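Local coordinates for protein alginate lyase (Paenibacillus sp. FPU-7, PDB 6KFN) that cleaves alginate by beta-elimination, probably working along the outside of a right-handed parallel beta-helix, at residues 213-218 against 239-244; 182-187 against 198-203. All coordinates share one frame; numbering follows the deposited sequence. Where two conformers were deposited one is given.

Contact 1 of 2, residues 213-218 against 239-244. With NA (sodium ion), chain C.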
ATOM      1  N   SER A 213      13.668  -0.038   6.603  1.00  4.39           N
ATOM      2  CA  SER A 213      13.941   0.305   5.217  1.00  4.16           C
ATOM      3  C   SER A 213      12.653   0.864   4.607  1.00  3.93           C
ATOM      4  O   SER A 213      11.562   0.680   5.154  1.00  4.51           O
ATOM      5  CB  SER A 213      14.432  -0.903   4.416  1.00  4.37           C
ATOM      6  OG  SER A 213      13.438  -1.929   4.387  1.00  4.96           O
ATOM      7  N   PHE A 214      12.772   1.544   3.459  1.00  3.72           N
ATOM      8  CA  PHE A 214      11.571   1.990   2.752  1.00  3.72           C
ATOM      9  C   PHE A 214      10.700   0.820   2.305  1.00  3.87           C
ATOM     10  O   PHE A 214       9.477   0.864   2.398  1.00  4.00           O
ATOM     11  CB  PHE A 214      11.901   2.843   1.524  1.00  4.08           C
ATOM     12  CG  PHE A 214      12.784   4.047   1.753  1.00  4.19           C
ATOM     13  CD1 PHE A 214      12.428   5.077   2.633  1.00  5.06           C
ATOM     14  CD2 PHE A 214      13.967   4.171   1.046  1.00  5.06           C
ATOM     15  CE1 PHE A 214      13.268   6.174   2.793  1.00  6.19           C
ATOM     16  CE2 PHE A 214      14.781   5.268   1.204  1.00  5.55           C
ATOM     17  CZ  PHE A 214      14.435   6.276   2.073  1.00  5.48           C
ATOM     18  N   ILE A 215      11.368  -0.186   1.720  1.00  3.82           N
ATOM     19  CA  ILE A 215      10.697  -1.353   1.183  1.00  3.74           C
ATOM     20  C   ILE A 215      11.442  -2.583   1.691  1.00  3.50           C
ATOM     21  O   ILE A 215      12.680  -2.603   1.724  1.00  4.25           O
ATOM     22  CB  ILE A 215      10.682  -1.373  -0.375  1.00  4.11           C
ATOM     23  CG1 ILE A 215      10.093  -0.061  -0.909  1.00  4.51           C
ATOM     24  CG2 ILE A 215       9.906  -2.592  -0.873  1.00  4.80           C
ATOM     25  CD1 ILE A 215      10.045   0.030  -2.425  1.00  5.50           C
ATOM     26  N   ASP A 216      10.693  -3.612   2.066  1.00  3.80           N
ATOM     27  CA  ASP A 216      11.234  -4.955   2.275  1.00  4.23           C
ATOM     28  C   ASP A 216      10.536  -5.867   1.277  1.00  3.87           C
ATOM     29  O   ASP A 216       9.311  -5.897   1.229  1.00  4.81           O
ATOM     30  CB  ASP A 216      11.035  -5.455   3.695  1.00  4.92           C
ATOM     31  CG  ASP A 216      11.855  -6.692   4.038  1.00  5.29           C
ATOM     32  OD1 ASP A 216      12.756  -7.052   3.240  1.00  6.00           O
ATOM     33  OD2 ASP A 216      11.590  -7.256   5.124  1.00  6.35           O
ATOM     34  N   VAL A 217      11.339  -6.579   0.487  1.00  3.81           N
ATOM     35  CA  VAL A 217      10.840  -7.462  -0.569  1.00  3.93           C
ATOM     36  C   VAL A 217      11.053  -8.898  -0.126  1.00  3.82           C
ATOM     37  O   VAL A 217      12.193  -9.369  -0.063  1.00  4.22           O
ATOM     38  CB  VAL A 217      11.526  -7.233  -1.911  1.00  4.27           C
ATOM     39  CG1 VAL A 217      10.911  -8.149  -2.957  1.00  5.21           C
ATOM     40  CG2 VAL A 217      11.450  -5.776  -2.333  1.00  4.90           C
ATOM     41  N   LYS A 218       9.970  -9.536   0.209  1.00  3.88           N
ATOM     42  CA  LYS A 218       9.967 -10.973   0.543  0.51  5.09           C
ATOM     43  C   LYS A 218       9.241 -11.854  -0.501  1.00  3.80           C
ATOM     44  O   LYS A 218       9.277 -13.143  -0.578  1.00  4.37           O
ATOM     45  CB  LYS A 218       9.403 -11.200   1.938  0.51 11.87           C
ATOM     46  CG  LYS A 218      10.409 -10.846   3.011  0.51 12.30           C
ATOM     47  CD  LYS A 218       9.789 -10.496   4.309  0.51 29.99           C
ATOM     48  CE  LYS A 218       9.144  -9.158   4.151  0.51 10.33           C
ATOM     49  NZ  LYS A 218       9.080  -8.385   5.416  0.51 13.98           N
ATOM     50  N   ASP A 239      18.768   0.745   5.588  1.00  5.01           N
ATOM     51  CA  ASP A 239      18.958   0.499   4.169  1.00  4.68           C
ATOM     52  C   ASP A 239      17.790   1.150   3.447  1.00  4.26           C
ATOM     53  O   ASP A 239      16.705   1.260   4.002  1.00  4.85           O
ATOM     54  CB  ASP A 239      18.965  -0.993   3.827  1.00  5.34           C
ATOM     55  CG  ASP A 239      20.075  -1.785   4.469  1.00  5.29           C
ATOM     56  OD1 ASP A 239      21.254  -1.406   4.293  1.00  6.62           O
ATOM     57  OD2 ASP A 239      19.746  -2.807   5.135  1.00  6.14           O
ATOM     58  N   ALA A 240      17.983   1.522   2.171  1.00  4.48           N
ATOM     59  CA  ALA A 240      16.834   1.971   1.375  1.00  4.23           C
ATOM     60  C   ALA A 240      15.859   0.811   1.131  1.00  3.94           C
ATOM     61  O   ALA A 240      14.661   0.902   1.423  1.00  3.97           O
ATOM     62  CB  ALA A 240      17.280   2.561   0.042  1.00  4.52           C
ATOM     63  N   PHE A 241      16.385  -0.278   0.546  1.00  3.94           N
ATOM     64  CA  PHE A 241      15.579  -1.415   0.135  1.00  3.75           C
ATOM     65  C   PHE A 241      16.265  -2.690   0.630  1.00  3.90           C
ATOM     66  O   PHE A 241      17.494  -2.796   0.576  1.00  4.49           O
ATOM     67  CB  PHE A 241      15.442  -1.488  -1.402  1.00  4.18           C
ATOM     68  CG  PHE A 241      15.021  -0.182  -2.051  1.00  4.30           C
ATOM     69  CD1 PHE A 241      13.864   0.481  -1.662  1.00  4.99           C
ATOM     70  CD2 PHE A 241      15.787   0.377  -3.057  1.00  5.27           C
ATOM     71  CE1 PHE A 241      13.473   1.656  -2.273  1.00  5.47           C
ATOM     72  CE2 PHE A 241      15.403   1.558  -3.685  1.00  5.80           C
ATOM     73  CZ  PHE A 241      14.257   2.201  -3.287  1.00  5.72           C
ATOM     74  N   GLN A 242      15.458  -3.639   1.088  1.00  3.85           N
ATOM     75  CA  GLN A 242      15.941  -4.945   1.498  1.00  3.97           C
ATOM     76  C   GLN A 242      15.199  -6.032   0.754  1.00  3.61           C
ATOM     77  O   GLN A 242      14.066  -5.832   0.299  1.00  4.07           O
ATOM     78  CB  GLN A 242      15.757  -5.152   3.007  1.00  4.25           C
ATOM     79  CG  GLN A 242      16.546  -4.148   3.831  1.00  4.79           C
ATOM     80  CD  GLN A 242      16.243  -4.183   5.300  1.00  5.21           C
ATOM     81  OE1 GLN A 242      15.255  -4.772   5.750  1.00  5.68           O
ATOM     82  NE2 GLN A 242      17.064  -3.509   6.077  1.00  8.67           N
ATOM     83  N   VAL A 243      15.847  -7.193   0.658  1.00  3.79           N
ATOM     84  CA  VAL A 243      15.236  -8.407   0.140  1.00  3.80           C
ATOM     85  C   VAL A 243      15.549  -9.511   1.154  1.00  4.04           C
ATOM     86  O   VAL A 243      16.700  -9.619   1.591  1.00  4.67           O
ATOM     87  CB  VAL A 243      15.748  -8.790  -1.269  1.00  4.02           C
ATOM     88  CG1 VAL A 243      14.842  -9.824  -1.917  1.00  4.50           C
ATOM     89  CG2 VAL A 243      15.886  -7.568  -2.176  1.00  4.95           C
ATOM     90  N   HIS A 244      14.547 -10.289   1.541  1.00  4.03           N
ATOM     91  CA  HIS A 244      14.722 -11.367   2.530  1.00  4.41           C
ATOM     92  C   HIS A 244      14.041 -12.618   2.049  1.00  4.32           C
ATOM     93  O   HIS A 244      13.030 -12.553   1.341  1.00  4.71           O
ATOM     94  CB  HIS A 244      14.116 -10.982   3.895  1.00  4.62           C
ATOM     95  CG  HIS A 244      14.835  -9.915   4.642  1.00  4.71           C
ATOM     96  ND1 HIS A 244      14.519  -8.572   4.552  1.00  5.18           N
ATOM     97  CD2 HIS A 244      15.831 -10.005   5.550  1.00  5.85           C
ATOM     98  CE1 HIS A 244      15.309  -7.889   5.380  1.00  5.64           C
ATOM     99  NE2 HIS A 244      16.105  -8.736   5.984  1.00  6.35           N
TER
HETATM  100 NA    NA C 402      14.119  -4.717   7.841  1.00  5.42          NA
HETATM  101  O   HOH W   1      12.605  -3.241   6.776  1.00  5.25           O
HETATM  102  O   HOH W   2      12.675  -6.571   7.525  1.00  9.18           O
HETATM  103  O   HOH W   3      10.875 -14.271   1.396  1.00  4.97           O
HETATM  104  O   HOH W   4      15.645  -6.165   8.912  1.00 15.04           O
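Strands 215-217 and 241-243 run side by side at 17°, paired in parallel through Ile215-Phe241, Asp216-Gln242 and Val217-Val243. From Ile215 O onward the ladder is regular: Gln242 N reaches Ile215 O at 3.0 Å in the plane of that carbonyl, Val217 N bonds to Gln242 O, and His244 N to Val217 O. Gln242 can be followed outward from the backbone. Gln242 CB lies 3.6 Å from Asp216 OD1, and its CG passes beside the CB and OG of Ser213. With the chain extended beyond CG, the amide divides its work: Gln242 OE1 binds the sodium ion at 2.4 Å, while its NE2 donates to the anti lone pair of Asp239 OD2 at 2.9 Å, which fixes the rotation of the amide. Two further ligands of the ion are waters that donate to Ser213 OG and Asp216 OD2, and Tyr210 and Asp212 also bind it. Asp216 is gripped at both oxygens. His244 ND1 donates to the syn lone pair of Asp216 OD1 at 2.7 Å, nearly straight at 161° and in the imidazole plane, although carboxylate and ring planes stand 81° apart. Lys218 NZ meets Asp216 OD2 from above the carboxylate plane at 2.8 Å in a salt bridge, an environment likely to keep the acid ionised. An alanine in place of Asp216 would probably leave His244 and Lys218 less firmly held and loosen the water shell of the sodium ion. The opposite face is apolar, with Ile215 CD1 lying 3.8 Å from Phe241 CE1. Both side chains also touch Phe200 of strand 199-201, and Phe241 meets Phe256, so this face looks into the core of the beta-helix. Within their sheet the two strands lie between 184-186 and 269-273.

Contact 2 of 2, residues 182-187 against 198-203; sequences EHIDIK and SVFNGT. With NA (sodium ion), chain B.
Segment 198-203 meets the imidazole of His183 largely along its edge and sets no atom squarely over either face. At that edge His183 CE1 lies 3.0 Å from Asn201 O, with Phe200 CA and Asn201 N also in the ring plane. The Phe200 ring is oblique to it, the planes turned 71° apart. The two side chains slide past each other in opposite directions, so that His183 ND1 lies against Phe200 CB at 3.3 Å. Further along, Ile184 CD1 touches Phe200 CE1 at 4.0 Å, crossing it at about a right angle. A water hydrogen-bonded to His183 NE2 at 2.9 Å is bonded to Thr203 O as well, bridging the segments. Asn201 OD1 accepts from Thr203 N at 3.1 Å, an Asx turn that shapes the chain there. On its other side, segment 182-187 gives Glu182 OE1 and Asp185 OD2 to a sodium ion, joined by Glu147. The chemistry is therefore divided: apolar and carbonyl contacts, with one bridging water, join the segments, while the carboxylates gather round the cation, where Lys187 and Lys218 probably offset their charge.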
ATOM      1  N   GLU A 182       7.649  -0.276   7.371  1.00  4.35           N
ATOM      2  CA  GLU A 182       8.067  -0.021   6.000  1.00  4.56           C
ATOM      3  C   GLU A 182       6.995   0.765   5.267  1.00  3.97           C
ATOM      4  O   GLU A 182       5.799   0.574   5.462  1.00  4.49           O
ATOM      5  CB  GLU A 182       8.319  -1.309   5.201  1.00  4.79           C
ATOM      6  CG  GLU A 182       9.412  -2.207   5.735  1.00  5.03           C
ATOM      7  CD  GLU A 182       8.963  -3.217   6.761  1.00  4.79           C
ATOM      8  OE1 GLU A 182       7.821  -3.213   7.217  1.00  5.64           O
ATOM      9  OE2 GLU A 182       9.879  -4.072   7.079  1.00  5.69           O
ATOM     10  N   HIS A 183       7.433   1.596   4.329  1.00  4.08           N
ATOM     11  CA  HIS A 183       6.483   2.191   3.394  0.57  4.16           C
ATOM     12  C   HIS A 183       5.755   1.128   2.610  1.00  4.08           C
ATOM     13  O   HIS A 183       4.538   1.228   2.419  1.00  4.29           O
ATOM     14  CB  HIS A 183       7.185   3.223   2.500  0.57  3.80           C
ATOM     15  CG  HIS A 183       7.539   4.447   3.261  0.57  4.72           C
ATOM     16  ND1 HIS A 183       7.892   5.625   2.631  0.57  5.76           N
ATOM     17  CD2 HIS A 183       7.470   4.708   4.593  0.57  3.21           C
ATOM     18  CE1 HIS A 183       8.116   6.524   3.573  0.57  5.96           C
ATOM     19  NE2 HIS A 183       7.885   6.001   4.762  0.57  3.36           N
ATOM     20  N   ILE A 184       6.479   0.106   2.147  1.00  4.11           N
ATOM     21  CA  ILE A 184       5.890  -1.001   1.418  1.00  4.01           C
ATOM     22  C   ILE A 184       6.551  -2.289   1.919  1.00  3.75           C
ATOM     23  O   ILE A 184       7.772  -2.413   1.897  1.00  4.40           O
ATOM     24  CB  ILE A 184       6.039  -0.897  -0.089  1.00  4.71           C
ATOM     25  CG1 ILE A 184       5.531   0.477  -0.579  1.00  5.32           C
ATOM     26  CG2 ILE A 184       5.303  -2.036  -0.793  1.00  5.80           C
ATOM     27  CD1 ILE A 184       5.883   0.801  -1.983  1.00  6.41           C
ATOM     28  N   ASP A 185       5.719  -3.238   2.364  1.00  3.82           N
ATOM     29  CA  ASP A 185       6.182  -4.559   2.817  1.00  3.94           C
ATOM     30  C   ASP A 185       5.551  -5.576   1.888  1.00  3.69           C
ATOM     31  O   ASP A 185       4.332  -5.722   1.878  1.00  4.46           O
ATOM     32  CB  ASP A 185       5.820  -4.771   4.271  1.00  4.83           C
ATOM     33  CG  ASP A 185       6.477  -5.976   4.906  1.00  5.99           C
ATOM     34  OD1 ASP A 185       7.238  -6.655   4.241  1.00  8.33           O
ATOM     35  OD2 ASP A 185       6.226  -6.179   6.134  1.00  7.63           O
ATOM     36  N   ILE A 186       6.386  -6.210   1.050  1.00  3.65           N
ATOM     37  CA  ILE A 186       5.931  -7.155   0.026  1.00  3.89           C
ATOM     38  C   ILE A 186       6.183  -8.556   0.574  1.00  3.84           C
ATOM     39  O   ILE A 186       7.342  -8.961   0.693  1.00  4.66           O
ATOM     40  CB  ILE A 186       6.664  -6.912  -1.293  1.00  4.21           C
ATOM     41  CG1 ILE A 186       6.434  -5.487  -1.794  1.00  4.98           C
ATOM     42  CG2 ILE A 186       6.233  -7.947  -2.318  1.00  4.82           C
ATOM     43  CD1 ILE A 186       7.243  -5.095  -3.006  1.00  5.71           C
ATOM     44  N   LYS A 187       5.133  -9.279   0.935  1.00  4.02           N
ATOM     45  CA  LYS A 187       5.314 -10.531   1.636  1.00  4.19           C
ATOM     46  C   LYS A 187       5.695 -11.700   0.737  1.00  4.04           C
ATOM     47  O   LYS A 187       5.363 -11.785  -0.454  1.00  4.18           O
ATOM     48  CB  LYS A 187       4.038 -10.907   2.395  1.00  4.99           C
ATOM     49  CG  LYS A 187       3.706  -9.922   3.512  1.00  6.67           C
ATOM     50  CD  LYS A 187       4.845  -9.875   4.542  1.00 24.50           C
ATOM     51  CE  LYS A 187       4.635  -9.016   5.739  1.00 44.91           C
ATOM     52  NZ  LYS A 187       5.835  -8.876   6.603  1.00 64.15           N
ATOM     53  N   SER A 198       7.157   6.460  -7.394  1.00  4.73           N
ATOM     54  CA  SER A 198       6.664   6.807  -6.078  1.00  4.87           C
ATOM     55  C   SER A 198       7.742   7.564  -5.286  1.00  5.06           C
ATOM     56  O   SER A 198       8.905   7.606  -5.672  1.00  5.70           O
ATOM     57  CB  SER A 198       6.164   5.554  -5.362  1.00  5.01           C
ATOM     58  OG  SER A 198       5.006   5.037  -6.041  1.00  5.32           O
ATOM     59  N   VAL A 199       7.304   8.177  -4.180  1.00  4.92           N
ATOM     60  CA  VAL A 199       8.169   9.010  -3.360  1.00  4.86           C
ATOM     61  C   VAL A 199       8.000   8.584  -1.911  1.00  4.87           C
ATOM     62  O   VAL A 199       6.876   8.545  -1.398  1.00  6.75           O
ATOM     63  CB  VAL A 199       7.872  10.509  -3.520  1.00  7.46           C
ATOM     64  CG1 VAL A 199       8.829  11.332  -2.632  1.00 14.96           C
ATOM     65  CG2 VAL A 199       7.995  10.921  -4.972  1.00 16.92           C
ATOM     66  N   PHE A 200       9.122   8.292  -1.256  1.00  4.44           N
ATOM     67  CA  PHE A 200       9.153   7.792   0.113  1.00  4.93           C
ATOM     68  C   PHE A 200       9.761   8.857   1.020  1.00  4.97           C
ATOM     69  O   PHE A 200      10.943   9.178   0.909  1.00  5.65           O
ATOM     70  CB  PHE A 200       9.978   6.511   0.186  1.00  4.94           C
ATOM     71  CG  PHE A 200       9.608   5.498  -0.867  1.00  5.23           C
ATOM     72  CD1 PHE A 200       8.273   5.164  -1.117  1.00  6.49           C
ATOM     73  CD2 PHE A 200      10.585   4.916  -1.660  1.00  5.61           C
ATOM     74  CE1 PHE A 200       7.947   4.280  -2.146  1.00  7.10           C
ATOM     75  CE2 PHE A 200      10.261   4.013  -2.665  1.00  6.23           C
ATOM     76  CZ  PHE A 200       8.943   3.699  -2.921  1.00  6.66           C
ATOM     77  N   ASN A 201       8.948   9.393   1.934  1.00  4.75           N
ATOM     78  CA  ASN A 201       9.416  10.324   2.964  1.00  4.86           C
ATOM     79  C   ASN A 201       9.644   9.499   4.217  1.00  4.51           C
ATOM     80  O   ASN A 201       8.706   9.122   4.921  1.00  4.89           O
ATOM     81  CB  ASN A 201       8.390  11.427   3.194  1.00  5.40           C
ATOM     82  CG  ASN A 201       8.826  12.397   4.276  1.00  5.48           C
ATOM     83  OD1 ASN A 201       9.723  12.080   5.071  1.00  6.04           O
ATOM     84  ND2 ASN A 201       8.191  13.535   4.325  1.00  7.22           N
ATOM     85  N   GLY A 202      10.905   9.157   4.466  1.00  4.55           N
ATOM     86  CA  GLY A 202      11.265   8.251   5.538  1.00  4.60           C
ATOM     87  C   GLY A 202      11.122   8.775   6.950  1.00  4.27           C
ATOM     88  O   GLY A 202      11.261   7.990   7.894  1.00  4.56           O
ATOM     89  N   THR A 203      10.864  10.073   7.116  1.00  4.61           N
ATOM     90  CA  THR A 203      10.640  10.586   8.463  1.00  4.63           C
ATOM     91  C   THR A 203       9.502   9.799   9.109  1.00  4.90           C
ATOM     92  O   THR A 203       8.445   9.636   8.497  1.00  4.97           O
ATOM     93  CB  THR A 203      10.339  12.085   8.387  1.00  5.67           C
ATOM     94  OG1 THR A 203      11.448  12.737   7.767  1.00  5.60           O
ATOM     95  CG2 THR A 203      10.041  12.666   9.760  1.00  6.63           C
TER
HETATM   96 NA    NA B 401       6.585  -5.077   8.318  1.00  8.11          NA
HETATM   97  O   HOH W   5       8.793  -5.938   8.416  1.00 15.32           O
HETATM   98  O   HOH W   6       7.458   7.264   7.313  1.00  4.78           O
HETATM   99  O   HOH W   7       5.615  -7.094   9.267  1.00 21.89           O
HETATM  100  O   HOH W   8       7.131  -4.246  10.500  1.00 10.65           O

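Contact 2 closes before contact 1 opens along the chain, and their centres lie about 9 Å apart within the right-handed beta-helix region. Contact 1 joins neighbouring strands of successive coils, whereas contact 2 spans the interior between strands on different faces of the helix. Contact 1 and the first strand of contact 2 share one parallel sheet, in which 184-186, 215-217 and 241-243 are consecutive. Lys218 NZ ties the two together through a salt bridge to Asp185 OD1, while Phe200 of contact 2 packs on Ile215 of contact 1. The two sodium sites thus sit along one sheet face lined by polar and charged side chains, an arrangement consistent with a surface for acidic alginate, although no substrate is bound.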